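Local coordinates for attachment invasion locus protein (PDB 3QRA) that promotes attachment to and invasion of eukaryotic cells by the plague bacterium, as an eight-stranded beta-barrel of the outer membrane, at residues Asn40-Ile45 with Pro78-Asn83; Ser73-Pro78 with Tyr89-Ala94; Arg111-Leu116 with Ser139-Val144; Ser135-Lys140 with Thr148-Ala153. All blocks are in the same frame, centred on the assembly; numbering follows the deposited sequence.

Overall arrangement
All four contacts are seams of one closed antiparallel barrel of eight strands. Contacts 1 and 2 meet on strand 66-81 and share P78; their centres lie about 14 Å apart, and I45 CG2 of contact 1 packs on L91 CD2 of contact 2 at 3.4 Å. Contacts 3 and 4 overlap at S139 and K140 on strand 130-141, with centres about 16 Å apart. Contacts 2 and 4, centres about 11 Å apart, come together through the barrel interior, where S73 OG and E137 OE2 are 2.6 Å apart. Contacts 1 and 3 are the farthest apart, about 30 Å between centres. C8E detergent molecules lie against side chains of contacts 2, 3 and 4.

Contact 1. Residues Asn40-Ile45 with Pro78-Asn83; sequences NDWGVI and PVFRIN
V79 packs tightly against G43, with V79 CG1 3.4 Å from G43 C. CG1 stands between the backbone N and the carbonyl carbon of its own residue (chi1 45°), and the glycine leaves the valine methyl lying directly on the opposing backbone. G43 and V79 form an antiparallel hydrogen-bonded pair: G43 N donates to V79 O and V79 N to G43 O, each at 2.9 Å. On the same buried face I45 CG2 touches V79 CB at 4.2 Å. The other face, carrying W42 and F80, is looser and exposed; the two rings meet obliquely through their CD1 atoms, 4.0 Å apart, the W42 five-membered ring plane at 77° to that of F80. Toward the strand end R81 N binds D41 O, and two waters lie between the residues, one near D41 O and R81 O, the other near D41 OD1 and R81 O, though not all these bonds need form at once. R81 bends at chi3; its NH1 bonds N83 O at 3.0 Å in the guanidinium plane, while NE pairs with E37 and NH2 with N125. Such antiparallel pairing of sequence neighbours is the up-and-down meander of an eight-stranded outer-membrane beta-barrel.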
loop_
_atom_site.group_PDB
_atom_site.type_symbol
_atom_site.label_atom_id
_atom_site.label_comp_id
_atom_site.label_asym_id
_atom_site.label_seq_id
_atom_site.Cartn_x
_atom_site.Cartn_y
_atom_site.Cartn_z
ATOM N N ASN A 40 14.193 18.496 -12.196
ATOM C CA ASN A 40 14.475 18.826 -10.798
ATOM C C ASN A 40 13.230 19.009 -9.917
ATOM O O ASN A 40 13.342 19.170 -8.701
ATOM C CB ASN A 40 15.351 20.076 -10.711
ATOM C CG ASN A 40 16.779 19.820 -11.156
ATOM O OD1 ASN A 40 17.285 18.705 -11.043
ATOM N ND2 ASN A 40 17.433 20.853 -11.656
ATOM N N ASP A 41 12.048 18.985 -10.520
ATOM C CA ASP A 41 10.831 19.284 -9.759
ATOM C C ASP A 41 9.741 18.251 -9.901
ATOM O O ASP A 41 8.909 18.104 -9.007
ATOM C CB ASP A 41 10.292 20.655 -10.178
ATOM C CG ASP A 41 11.304 21.749 -9.957
ATOM O OD1 ASP A 41 11.365 22.273 -8.826
ATOM O OD2 ASP A 41 12.053 22.065 -10.905
ATOM N N TRP A 42 9.732 17.554 -11.034
ATOM C CA TRP A 42 8.654 16.625 -11.360
ATOM C C TRP A 42 9.173 15.217 -11.582
ATOM O O TRP A 42 10.263 15.020 -12.135
ATOM C CB TRP A 42 7.931 17.054 -12.641
ATOM C CG TRP A 42 7.320 18.426 -12.609
ATOM C CD1 TRP A 42 6.989 19.162 -11.507
ATOM C CD2 TRP A 42 6.984 19.224 -13.742
ATOM N NE1 TRP A 42 6.465 20.372 -11.889
ATOM C CE2 TRP A 42 6.437 20.431 -13.256
ATOM C CE3 TRP A 42 7.083 19.031 -15.127
ATOM C CZ2 TRP A 42 6.004 21.451 -14.103
ATOM C CZ3 TRP A 42 6.644 20.047 -15.973
ATOM C CH2 TRP A 42 6.106 21.237 -15.455
ATOM N N GLY A 43 8.387 14.234 -11.162
ATOM C CA GLY A 43 8.747 12.855 -11.398
ATOM C C GLY A 43 7.536 11.951 -11.384
ATOM O O GLY A 43 6.396 12.421 -11.314
ATOM N N VAL A 44 7.784 10.646 -11.458
ATOM C CA VAL A 44 6.718 9.674 -11.361
ATOM C C VAL A 44 7.102 8.653 -10.303
ATOM O O VAL A 44 8.279 8.376 -10.074
ATOM C CB VAL A 44 6.456 8.951 -12.702
ATOM C CG1 VAL A 44 7.727 8.224 -13.209
ATOM C CG2 VAL A 44 5.283 7.954 -12.554
ATOM N N ILE A 45 6.099 8.121 -9.637
ATOM C CA ILE A 45 6.337 7.085 -8.652
ATOM C C ILE A 45 5.345 5.939 -8.863
ATOM O O ILE A 45 4.184 6.153 -9.238
ATOM C CB ILE A 45 6.310 7.667 -7.219
ATOM C CG1 ILE A 45 6.681 6.594 -6.182
ATOM C CG2 ILE A 45 4.966 8.297 -6.921
ATOM C CD1 ILE A 45 7.176 7.166 -4.844
ATOM N N PRO A 78 2.130 11.240 -10.162
ATOM C CA PRO A 78 3.180 12.263 -10.199
ATOM C C PRO A 78 3.736 12.561 -8.811
ATOM O O PRO A 78 3.007 12.499 -7.812
ATOM C CB PRO A 78 2.441 13.496 -10.752
ATOM C CG PRO A 78 1.027 13.349 -10.183
ATOM C CD PRO A 78 0.771 11.827 -10.175
ATOM N N VAL A 79 5.031 12.856 -8.750
ATOM C CA VAL A 79 5.649 13.263 -7.497
ATOM C C VAL A 79 6.276 14.651 -7.694
ATOM O O VAL A 79 6.935 14.904 -8.703
ATOM C CB VAL A 79 6.660 12.194 -6.932
ATOM C CG1 VAL A 79 7.582 11.645 -8.011
ATOM C CG2 VAL A 79 7.453 12.757 -5.745
ATOM N N PHE A 80 6.033 15.544 -6.740
ATOM C CA PHE A 80 6.455 16.937 -6.828
ATOM C C PHE A 80 7.491 17.214 -5.766
ATOM O O PHE A 80 7.220 17.060 -4.575
ATOM C CB PHE A 80 5.245 17.871 -6.609
ATOM C CG PHE A 80 4.153 17.676 -7.619
ATOM C CD1 PHE A 80 4.157 18.396 -8.803
ATOM C CD2 PHE A 80 3.146 16.746 -7.403
ATOM C CE1 PHE A 80 3.160 18.206 -9.752
ATOM C CE2 PHE A 80 2.152 16.547 -8.347
ATOM C CZ PHE A 80 2.157 17.286 -9.526
ATOM N N ARG A 81 8.685 17.621 -6.184
ATOM C CA ARG A 81 9.722 17.922 -5.216
ATOM C C ARG A 81 9.521 19.338 -4.723
ATOM O O ARG A 81 9.416 20.262 -5.523
ATOM C CB ARG A 81 11.126 17.749 -5.821
ATOM C CG ARG A 81 12.239 18.174 -4.875
ATOM C CD ARG A 81 13.618 17.633 -5.311
ATOM N NE ARG A 81 13.697 16.169 -5.298
ATOM C CZ ARG A 81 13.889 15.443 -4.198
ATOM N NH1 ARG A 81 13.994 16.039 -3.013
ATOM N NH2 ARG A 81 13.971 14.119 -4.279
ATOM N N ILE A 82 9.432 19.504 -3.408
ATOM C CA ILE A 82 9.294 20.839 -2.831
ATOM C C ILE A 82 10.651 21.496 -2.682
ATOM O O ILE A 82 10.859 22.653 -3.080
ATOM C CB ILE A 82 8.646 20.793 -1.452
ATOM C CG1 ILE A 82 7.339 20.004 -1.506
ATOM C CG2 ILE A 82 8.433 22.221 -0.925
ATOM C CD1 ILE A 82 6.636 19.922 -0.170
ATOM N N ASN A 83 11.572 20.750 -2.083
ATOM C CA ASN A 83 12.939 21.214 -1.893
ATOM C C ASN A 83 13.859 20.018 -1.813
ATOM O O ASN A 83 13.459 18.914 -2.165
ATOM C CB ASN A 83 13.062 22.077 -0.634
ATOM C CG ASN A 83 12.445 21.427 0.587
ATOM O OD1 ASN A 83 12.663 20.244 0.863
ATOM N ND2 ASN A 83 11.667 22.200 1.331
HETATM O O HOH W 1 7.398 20.479 -8.104
HETATM O O HOH W 2 8.979 22.448 -7.064
#

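Contact 2. Residues Ser73-Pro78 with Tyr89-Ala94; sequences SVTAGP and YGLLGA
V74 and A94, then A76 and L92, are antiparallel hydrogen-bonded pairs: V74 N to A94 O is 3.0 Å, and A94 N to V74 O, A76 N to L92 O and L92 N to A76 O are 2.9 Å each, while G90 N to P78 O is weak. Between these pairs T75 faces G93 across a CA-CA distance of 4.0 Å, with G93 CA against V74 O. T75 and L91 cross at about a right angle: OG1, held between the backbone N and carbonyl carbon by chi1 of 59°, lies 3.7 Å from L91 CD1, and T75 CG2 rests 3.8 Å from G93 N. The other leucine branch, L91 CD2, lies 3.5 Å from G77 N. At the far end P78 CD touches G90 O at 3.3 Å, and Y89 CB meets P78 O. The hairpin of strands 66-81 and 86-102 is flanked by strands 42-53 and 108-124; inside the barrel S73 OG bonds to E137 and Y89 OH to D133, both on strand 130-141.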
loop_
_atom_site.group_PDB
_atom_site.type_symbol
_atom_site.label_atom_id
_atom_site.label_comp_id
_atom_site.label_asym_id
_atom_site.label_seq_id
_atom_site.Cartn_x
_atom_site.Cartn_y
_atom_site.Cartn_z
ATOM N N SER A 73 -2.091 -4.162 -4.330
ATOM C CA SER A 73 -2.404 -3.002 -5.142
ATOM C C SER A 73 -1.207 -2.599 -5.976
ATOM O O SER A 73 -0.052 -2.824 -5.591
ATOM C CB SER A 73 -2.858 -1.833 -4.264
ATOM O OG SER A 73 -1.797 -1.319 -3.473
ATOM N N VAL A 74 -1.505 -2.010 -7.130
ATOM C CA VAL A 74 -0.478 -1.423 -7.977
ATOM C C VAL A 74 -0.989 -0.028 -8.292
ATOM O O VAL A 74 -2.102 0.135 -8.816
ATOM C CB VAL A 74 -0.249 -2.221 -9.272
ATOM C CG1 VAL A 74 0.725 -1.475 -10.203
ATOM C CG2 VAL A 74 0.315 -3.592 -8.951
ATOM N N THR A 75 -0.210 0.981 -7.914
ATOM C CA THR A 75 -0.637 2.372 -8.113
ATOM C C THR A 75 0.515 3.216 -8.652
ATOM O O THR A 75 1.675 2.843 -8.542
ATOM C CB THR A 75 -1.165 3.026 -6.803
ATOM O OG1 THR A 75 -0.139 2.992 -5.810
ATOM C CG2 THR A 75 -2.424 2.306 -6.263
ATOM N N ALA A 76 0.201 4.360 -9.242
ATOM C CA ALA A 76 1.248 5.210 -9.798
ATOM C C ALA A 76 0.764 6.634 -9.870
ATOM O O ALA A 76 -0.440 6.893 -9.835
ATOM C CB ALA A 76 1.658 4.725 -11.188
ATOM N N GLY A 77 1.700 7.571 -9.982
ATOM C CA GLY A 77 1.298 8.957 -10.121
ATOM C C GLY A 77 2.446 9.937 -10.057
ATOM O O GLY A 77 3.604 9.531 -9.917
ATOM N N PRO A 78 2.130 11.240 -10.162
ATOM C CA PRO A 78 3.180 12.263 -10.199
ATOM C C PRO A 78 3.736 12.561 -8.811
ATOM O O PRO A 78 3.007 12.499 -7.812
ATOM C CB PRO A 78 2.441 13.496 -10.752
ATOM C CG PRO A 78 1.027 13.349 -10.183
ATOM C CD PRO A 78 0.771 11.827 -10.175
ATOM N N TYR A 89 3.421 13.275 -3.224
ATOM C CA TYR A 89 2.894 12.577 -4.386
ATOM C C TYR A 89 1.438 12.111 -4.231
ATOM O O TYR A 89 0.927 11.945 -3.114
ATOM C CB TYR A 89 3.810 11.418 -4.783
ATOM C CG TYR A 89 4.058 10.358 -3.713
ATOM C CD1 TYR A 89 3.112 9.361 -3.454
ATOM C CD2 TYR A 89 5.256 10.327 -3.000
ATOM C CE1 TYR A 89 3.339 8.378 -2.494
ATOM C CE2 TYR A 89 5.501 9.331 -2.032
ATOM C CZ TYR A 89 4.546 8.364 -1.794
ATOM O OH TYR A 89 4.796 7.366 -0.860
ATOM N N GLY A 90 0.781 11.926 -5.373
ATOM C CA GLY A 90 -0.567 11.377 -5.415
ATOM C C GLY A 90 -0.589 10.193 -6.366
ATOM O O GLY A 90 0.024 10.239 -7.437
ATOM N N LEU A 91 -1.291 9.130 -5.974
ATOM C CA LEU A 91 -1.266 7.859 -6.694
ATOM C C LEU A 91 -2.670 7.371 -7.036
ATOM O O LEU A 91 -3.627 7.620 -6.303
ATOM C CB LEU A 91 -0.579 6.784 -5.845
ATOM C CG LEU A 91 0.819 7.146 -5.336
ATOM C CD1 LEU A 91 1.381 6.034 -4.472
ATOM C CD2 LEU A 91 1.753 7.422 -6.507
ATOM N N LEU A 92 -2.766 6.675 -8.159
ATOM C CA LEU A 92 -4.004 6.072 -8.612
ATOM C C LEU A 92 -3.665 4.727 -9.216
ATOM O O LEU A 92 -2.605 4.547 -9.838
ATOM C CB LEU A 92 -4.669 6.951 -9.678
ATOM C CG LEU A 92 -6.001 6.434 -10.222
ATOM C CD1 LEU A 92 -7.049 6.457 -9.134
ATOM C CD2 LEU A 92 -6.452 7.292 -11.415
ATOM N N GLY A 93 -4.567 3.767 -9.049
ATOM C CA GLY A 93 -4.336 2.462 -9.637
ATOM C C GLY A 93 -5.429 1.485 -9.262
ATOM O O GLY A 93 -6.599 1.853 -9.213
ATOM N N ALA A 94 -5.032 0.246 -9.003
ATOM C CA ALA A 94 -5.991 -0.809 -8.720
ATOM C C ALA A 94 -5.651 -1.519 -7.418
ATOM O O ALA A 94 -4.477 -1.762 -7.112
ATOM C CB ALA A 94 -6.030 -1.821 -9.869
#

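Contact 3. Residues Arg111-Leu116 with Ser139-Val144; sequences RSKTSL and SKLDDV. With C8E ((hydroxyethyloxy)tri(ethyloxy)octane), chain D.
The hairpin of strands 108-124 and 130-141 in this outer-membrane barrel is joined here by serine side chains, where S115 and S139 each bond to a carbonyl of the opposing strand. S115 OG, anti to its backbone N (chi1 -168°), donates to K140 O at 2.9 Å, the donor tilted 21° from the carbonyl plane. S139 OG donates to L116 O at 2.8 Å from above that carbonyl's plane. A water beside them donates to L116 O and accepts from K140 N, so that carbonyl takes two bonds and the K140 N-H is linked to it through solvent; the strand axes are 6.1 Å apart at closest approach. Farther along, L141 fills the seam with CD2 3.6 Å from S115 CB. K113 and L141 slide past each other in opposite directions, with K113 CG 3.7 Å from L141 CB. K113 bends at chi2 (73°), then crosses D142 at about a right angle; its NZ makes a long salt bridge to D142 OD1 at 3.7 Å. L141 to V144 form a type II' beta turn that leads into strand 144-156. The octyl chain of a C8E detergent lies beside this turn: C3 packs on K113 CB, and C5 is 3.6 Å from L141 O.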
loop_
_atom_site.group_PDB
_atom_site.type_symbol
_atom_site.label_atom_id
_atom_site.label_comp_id
_atom_site.label_asym_id
_atom_site.label_seq_id
_atom_site.Cartn_x
_atom_site.Cartn_y
_atom_site.Cartn_z
ATOM N N ARG A 111 -14.651 -14.694 -1.693
ATOM C CA ARG A 111 -15.059 -13.602 -2.561
ATOM C C ARG A 111 -13.831 -12.784 -2.893
ATOM O O ARG A 111 -12.939 -12.612 -2.054
ATOM C CB ARG A 111 -16.089 -12.714 -1.862
ATOM C CG ARG A 111 -17.444 -13.364 -1.664
ATOM N N SER A 112 -13.773 -12.263 -4.115
ATOM C CA SER A 112 -12.670 -11.388 -4.464
ATOM C C SER A 112 -13.171 -10.250 -5.348
ATOM O O SER A 112 -14.187 -10.375 -6.036
ATOM C CB SER A 112 -11.523 -12.175 -5.119
ATOM O OG SER A 112 -11.709 -12.313 -6.512
ATOM N N LYS A 113 -12.467 -9.133 -5.293
ATOM C CA LYS A 113 -12.909 -7.934 -5.989
ATOM C C LYS A 113 -11.725 -7.058 -6.348
ATOM O O LYS A 113 -10.777 -6.926 -5.573
ATOM C CB LYS A 113 -13.898 -7.150 -5.110
ATOM C CG LYS A 113 -14.307 -5.785 -5.664
ATOM C CD LYS A 113 -15.245 -5.925 -6.862
ATOM C CE LYS A 113 -15.679 -4.555 -7.384
ATOM N NZ LYS A 113 -16.611 -4.672 -8.540
ATOM N N THR A 114 -11.795 -6.456 -7.532
ATOM C CA THR A 114 -10.825 -5.456 -7.964
ATOM C C THR A 114 -11.532 -4.120 -8.132
ATOM O O THR A 114 -12.602 -4.044 -8.745
ATOM C CB THR A 114 -10.200 -5.836 -9.317
ATOM O OG1 THR A 114 -9.628 -7.146 -9.225
ATOM C CG2 THR A 114 -9.122 -4.829 -9.718
ATOM N N SER A 115 -10.937 -3.063 -7.587
ATOM C CA SER A 115 -11.521 -1.742 -7.698
ATOM C C SER A 115 -10.399 -0.736 -7.818
ATOM O O SER A 115 -9.223 -1.109 -7.808
ATOM C CB SER A 115 -12.380 -1.427 -6.470
ATOM O OG SER A 115 -13.179 -0.273 -6.688
ATOM N N LEU A 116 -10.754 0.534 -7.935
ATOM C CA LEU A 116 -9.741 1.589 -7.935
ATOM C C LEU A 116 -9.067 1.675 -6.566
ATOM O O LEU A 116 -9.695 1.423 -5.524
ATOM C CB LEU A 116 -10.382 2.932 -8.270
ATOM C CG LEU A 116 -10.885 3.081 -9.707
ATOM C CD1 LEU A 116 -11.692 4.373 -9.856
ATOM C CD2 LEU A 116 -9.699 3.046 -10.682
ATOM N N SER A 139 -8.995 1.862 -0.822
ATOM C CA SER A 139 -9.715 1.192 -1.898
ATOM C C SER A 139 -11.041 0.687 -1.360
ATOM O O SER A 139 -11.092 0.106 -0.275
ATOM C CB SER A 139 -8.887 0.036 -2.474
ATOM O OG SER A 139 -9.555 -0.611 -3.549
ATOM N N LYS A 140 -12.119 0.929 -2.100
ATOM C CA LYS A 140 -13.414 0.381 -1.730
ATOM C C LYS A 140 -13.788 -0.762 -2.666
ATOM O O LYS A 140 -13.917 -0.578 -3.878
ATOM C CB LYS A 140 -14.520 1.450 -1.713
ATOM C CG LYS A 140 -15.820 0.924 -1.097
ATOM C CD LYS A 140 -16.797 2.039 -0.749
ATOM C CE LYS A 140 -18.019 1.475 -0.030
ATOM N NZ LYS A 140 -18.931 2.554 0.417
ATOM N N LEU A 141 -13.933 -1.948 -2.086
ATOM C CA LEU A 141 -14.225 -3.167 -2.820
ATOM C C LEU A 141 -15.655 -3.576 -2.508
ATOM O O LEU A 141 -15.911 -4.302 -1.542
ATOM C CB LEU A 141 -13.245 -4.274 -2.409
ATOM C CG LEU A 141 -11.751 -3.924 -2.472
ATOM C CD1 LEU A 141 -10.916 -5.038 -1.840
ATOM C CD2 LEU A 141 -11.302 -3.655 -3.911
ATOM N N ASP A 142 -16.582 -3.094 -3.330
ATOM C CA ASP A 142 -18.006 -3.186 -3.034
ATOM C C ASP A 142 -18.281 -2.594 -1.655
ATOM O O ASP A 142 -18.091 -1.402 -1.451
ATOM C CB ASP A 142 -18.512 -4.626 -3.142
ATOM C CG ASP A 142 -18.494 -5.143 -4.572
ATOM O OD1 ASP A 142 -18.651 -4.330 -5.508
ATOM O OD2 ASP A 142 -18.320 -6.364 -4.759
ATOM N N ASP A 143 -18.709 -3.415 -0.701
ATOM C CA ASP A 143 -19.004 -2.889 0.631
ATOM C C ASP A 143 -17.810 -2.882 1.589
ATOM O O ASP A 143 -17.921 -2.411 2.721
ATOM C CB ASP A 143 -20.191 -3.622 1.262
ATOM C CG ASP A 143 -21.497 -3.334 0.547
ATOM O OD1 ASP A 143 -21.662 -2.222 0.007
ATOM O OD2 ASP A 143 -22.359 -4.226 0.519
ATOM N N VAL A 144 -16.667 -3.385 1.133
ATOM C CA VAL A 144 -15.512 -3.532 2.015
ATOM C C VAL A 144 -14.493 -2.422 1.786
ATOM O O VAL A 144 -13.953 -2.292 0.707
ATOM C CB VAL A 144 -14.816 -4.893 1.793
ATOM C CG1 VAL A 144 -13.573 -5.013 2.684
ATOM C CG2 VAL A 144 -15.795 -6.048 2.043
HETATM C C1 C8E D . -12.386 -8.740 0.266
HETATM C C2 C8E D . -13.101 -9.240 -0.985
HETATM C C3 C8E D . -14.095 -8.203 -1.492
HETATM C C4 C8E D . -15.536 -8.570 -1.156
HETATM C C5 C8E D . -16.498 -7.772 -2.030
HETATM C C6 C8E D . -17.682 -8.620 -2.483
HETATM C C7 C8E D . -17.444 -9.247 -3.852
HETATM C C8 C8E D . -18.394 -10.419 -4.075
HETATM O O HOH W 3 -12.286 1.846 -4.778
#

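Contact 4. Residues Ser135-Lys140 with Thr148-Ala153; sequences SYEYSK and TWMLGA. With C8E ((hydroxyethyloxy)tri(ethyloxy)octane), chain B; C8E ((hydroxyethyloxy)tri(ethyloxy)octane), chain H.
Y136 runs over the indole of W149 from CB outward. Its CB sits over the six-membered ring, 3.8 Å from the centroid and 8° off the normal, a CH-pi contact. CG, anti to the backbone N (chi1 173°), leads to CD1, which lies above the same indole face, 3.5 Å from W149 CE2; CE1 approaches W149 NE1 at 3.8 Å. CD2 meets C8 of a C8E detergent at 3.5 Å, with CE2 4.0 Å from the same C8 and the detergent's O9 over a face of the tyrosine ring, which carries on past the indole to OH. The rings are oblique, planes at 52°. The opposite sheet face is buried: M150 SD is 3.5 Å from S135 OG, and M150 CE meets E137 OE1 at 3.4 Å, while S135 OG bonds to K33 and E137 OE2, already bonded to S73, also to Y71 OH. Backbone bonds pair S135 with M150 and E137 with T148. Aromatics against detergent outside and polar side chains inside characterise a transmembrane beta-barrel.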
loop_
_atom_site.group_PDB
_atom_site.type_symbol
_atom_site.label_atom_id
_atom_site.label_comp_id
_atom_site.label_asym_id
_atom_site.label_seq_id
_atom_site.Cartn_x
_atom_site.Cartn_y
_atom_site.Cartn_z
ATOM N N SER A 135 3.145 6.711 3.097
ATOM C CA SER A 135 1.943 6.991 2.316
ATOM C C SER A 135 0.703 6.308 2.870
ATOM O O SER A 135 0.793 5.408 3.705
ATOM C CB SER A 135 2.158 6.600 0.841
ATOM O OG SER A 135 2.047 5.200 0.647
ATOM N N TYR A 136 -0.451 6.773 2.404
ATOM C CA TYR A 136 -1.734 6.170 2.730
ATOM C C TYR A 136 -2.447 5.827 1.425
ATOM O O TYR A 136 -2.308 6.529 0.406
ATOM C CB TYR A 136 -2.597 7.112 3.581
ATOM C CG TYR A 136 -4.003 6.591 3.789
ATOM C CD1 TYR A 136 -4.268 5.621 4.755
ATOM C CD2 TYR A 136 -5.068 7.063 3.023
ATOM C CE1 TYR A 136 -5.554 5.138 4.949
ATOM C CE2 TYR A 136 -6.359 6.574 3.209
ATOM C CZ TYR A 136 -6.588 5.614 4.171
ATOM O OH TYR A 136 -7.860 5.120 4.374
ATOM N N GLU A 137 -3.196 4.733 1.458
ATOM C CA GLU A 137 -3.927 4.261 0.301
ATOM C C GLU A 137 -5.323 3.839 0.726
ATOM O O GLU A 137 -5.499 3.322 1.807
ATOM C CB GLU A 137 -3.193 3.059 -0.269
ATOM C CG GLU A 137 -3.844 2.406 -1.460
ATOM C CD GLU A 137 -2.906 1.377 -2.044
ATOM O OE1 GLU A 137 -1.878 1.799 -2.618
ATOM O OE2 GLU A 137 -3.167 0.163 -1.882
ATOM N N TYR A 138 -6.302 4.044 -0.144
ATOM C CA TYR A 138 -7.690 3.677 0.123
ATOM C C TYR A 138 -8.261 2.936 -1.078
ATOM O O TYR A 138 -8.012 3.309 -2.228
ATOM C CB TYR A 138 -8.520 4.933 0.383
ATOM C CG TYR A 138 -9.999 4.671 0.531
ATOM C CD1 TYR A 138 -10.524 4.176 1.725
ATOM C CD2 TYR A 138 -10.880 4.934 -0.519
ATOM C CE1 TYR A 138 -11.902 3.947 1.864
ATOM C CE2 TYR A 138 -12.249 4.709 -0.387
ATOM C CZ TYR A 138 -12.748 4.212 0.796
ATOM O OH TYR A 138 -14.105 4.003 0.917
ATOM N N SER A 139 -8.995 1.862 -0.822
ATOM C CA SER A 139 -9.715 1.192 -1.898
ATOM C C SER A 139 -11.041 0.687 -1.360
ATOM O O SER A 139 -11.092 0.106 -0.275
ATOM C CB SER A 139 -8.887 0.036 -2.474
ATOM O OG SER A 139 -9.555 -0.611 -3.549
ATOM N N LYS A 140 -12.119 0.929 -2.100
ATOM C CA LYS A 140 -13.414 0.381 -1.730
ATOM C C LYS A 140 -13.788 -0.762 -2.666
ATOM O O LYS A 140 -13.917 -0.578 -3.878
ATOM C CB LYS A 140 -14.520 1.450 -1.713
ATOM C CG LYS A 140 -15.820 0.924 -1.097
ATOM C CD LYS A 140 -16.797 2.039 -0.749
ATOM C CE LYS A 140 -18.019 1.475 -0.030
ATOM N NZ LYS A 140 -18.931 2.554 0.417
ATOM N N THR A 148 -4.792 1.520 3.870
ATOM C CA THR A 148 -3.464 0.951 4.070
ATOM C C THR A 148 -2.414 2.033 4.287
ATOM O O THR A 148 -2.266 2.938 3.470
ATOM C CB THR A 148 -3.050 0.063 2.867
ATOM O OG1 THR A 148 -4.042 -0.957 2.657
ATOM C CG2 THR A 148 -1.651 -0.585 3.105
ATOM N N TRP A 149 -1.689 1.924 5.394
ATOM C CA TRP A 149 -0.571 2.811 5.678
ATOM C C TRP A 149 0.733 2.115 5.342
ATOM O O TRP A 149 0.860 0.905 5.510
ATOM C CB TRP A 149 -0.563 3.232 7.145
ATOM C CG TRP A 149 -1.577 4.309 7.457
ATOM C CD1 TRP A 149 -2.826 4.139 7.967
ATOM C CD2 TRP A 149 -1.407 5.718 7.259
ATOM N NE1 TRP A 149 -3.447 5.364 8.113
ATOM C CE2 TRP A 149 -2.593 6.347 7.684
ATOM C CE3 TRP A 149 -0.361 6.510 6.764
ATOM C CZ2 TRP A 149 -2.767 7.735 7.627
ATOM C CZ3 TRP A 149 -0.533 7.890 6.710
ATOM C CH2 TRP A 149 -1.727 8.486 7.140
ATOM N N MET A 150 1.689 2.903 4.864
ATOM C CA MET A 150 2.962 2.373 4.393
ATOM C C MET A 150 4.078 3.247 4.908
ATOM O O MET A 150 3.975 4.478 4.871
ATOM C CB MET A 150 2.984 2.353 2.862
ATOM C CG MET A 150 1.856 1.494 2.250
ATOM S SD MET A 150 1.766 1.670 0.458
ATOM C CE MET A 150 0.022 1.291 0.212
ATOM N N LEU A 151 5.150 2.601 5.371
ATOM C CA LEU A 151 6.323 3.323 5.862
ATOM C C LEU A 151 7.571 2.541 5.480
ATOM O O LEU A 151 7.756 1.411 5.923
ATOM C CB LEU A 151 6.265 3.478 7.377
ATOM C CG LEU A 151 7.509 4.077 8.048
ATOM C CD1 LEU A 151 7.736 5.517 7.598
ATOM C CD2 LEU A 151 7.387 4.006 9.569
ATOM N N GLY A 152 8.428 3.150 4.667
ATOM C CA GLY A 152 9.559 2.447 4.099
ATOM C C GLY A 152 10.807 3.297 3.986
ATOM O O GLY A 152 10.833 4.455 4.387
ATOM N N ALA A 153 11.856 2.696 3.452
ATOM C CA ALA A 153 13.137 3.373 3.328
ATOM C C ALA A 153 13.936 2.727 2.216
ATOM O O ALA A 153 13.666 1.590 1.802
ATOM C CB ALA A 153 13.920 3.324 4.653
HETATM C C1 C8E B . 14.424 -3.788 -2.165
HETATM C C2 C8E B . 15.083 -2.413 -2.177
HETATM C C3 C8E B . 14.989 -1.741 -0.811
HETATM C C4 C8E B . 16.348 -1.241 -0.336
HETATM C C5 C8E B . 16.720 -1.841 1.020
HETATM C C6 C8E B . 16.590 -0.777 2.103
HETATM C C7 C8E B . 16.393 -1.396 3.483
HETATM C C8 C8E B . 15.609 -0.461 4.398
HETATM O O9 C8E B . 14.580 -1.208 5.010
HETATM C C10 C8E B . 13.844 -0.493 5.979
HETATM C C11 C8E B . 12.377 -0.738 5.662
HETATM O O12 C8E B . 11.562 -0.167 6.658
HETATM C C13 C8E B . 11.730 1.218 6.720
HETATM C C14 C8E B . 11.389 1.724 8.108
HETATM O O15 C8E B . 11.261 3.127 8.031
HETATM C C16 C8E B . 12.511 3.781 8.114
HETATM C C17 C8E B . 13.189 3.469 9.441
HETATM C C1 C8E H . 2.218 10.479 5.051
HETATM C C2 C8E H . 0.835 10.229 4.465
HETATM C C3 C8E H . 0.166 11.531 4.039
HETATM C C4 C8E H . -0.925 11.277 3.002
HETATM C C5 C8E H . -2.260 11.884 3.425
HETATM C C6 C8E H . -3.371 10.839 3.477
HETATM C C7 C8E H . -4.457 11.257 4.462
HETATM C C8 C8E H . -5.554 10.204 4.574
HETATM O O9 C8E H . -6.049 10.173 5.896
HETATM O O HOH W 4 -5.826 0.306 0.856
#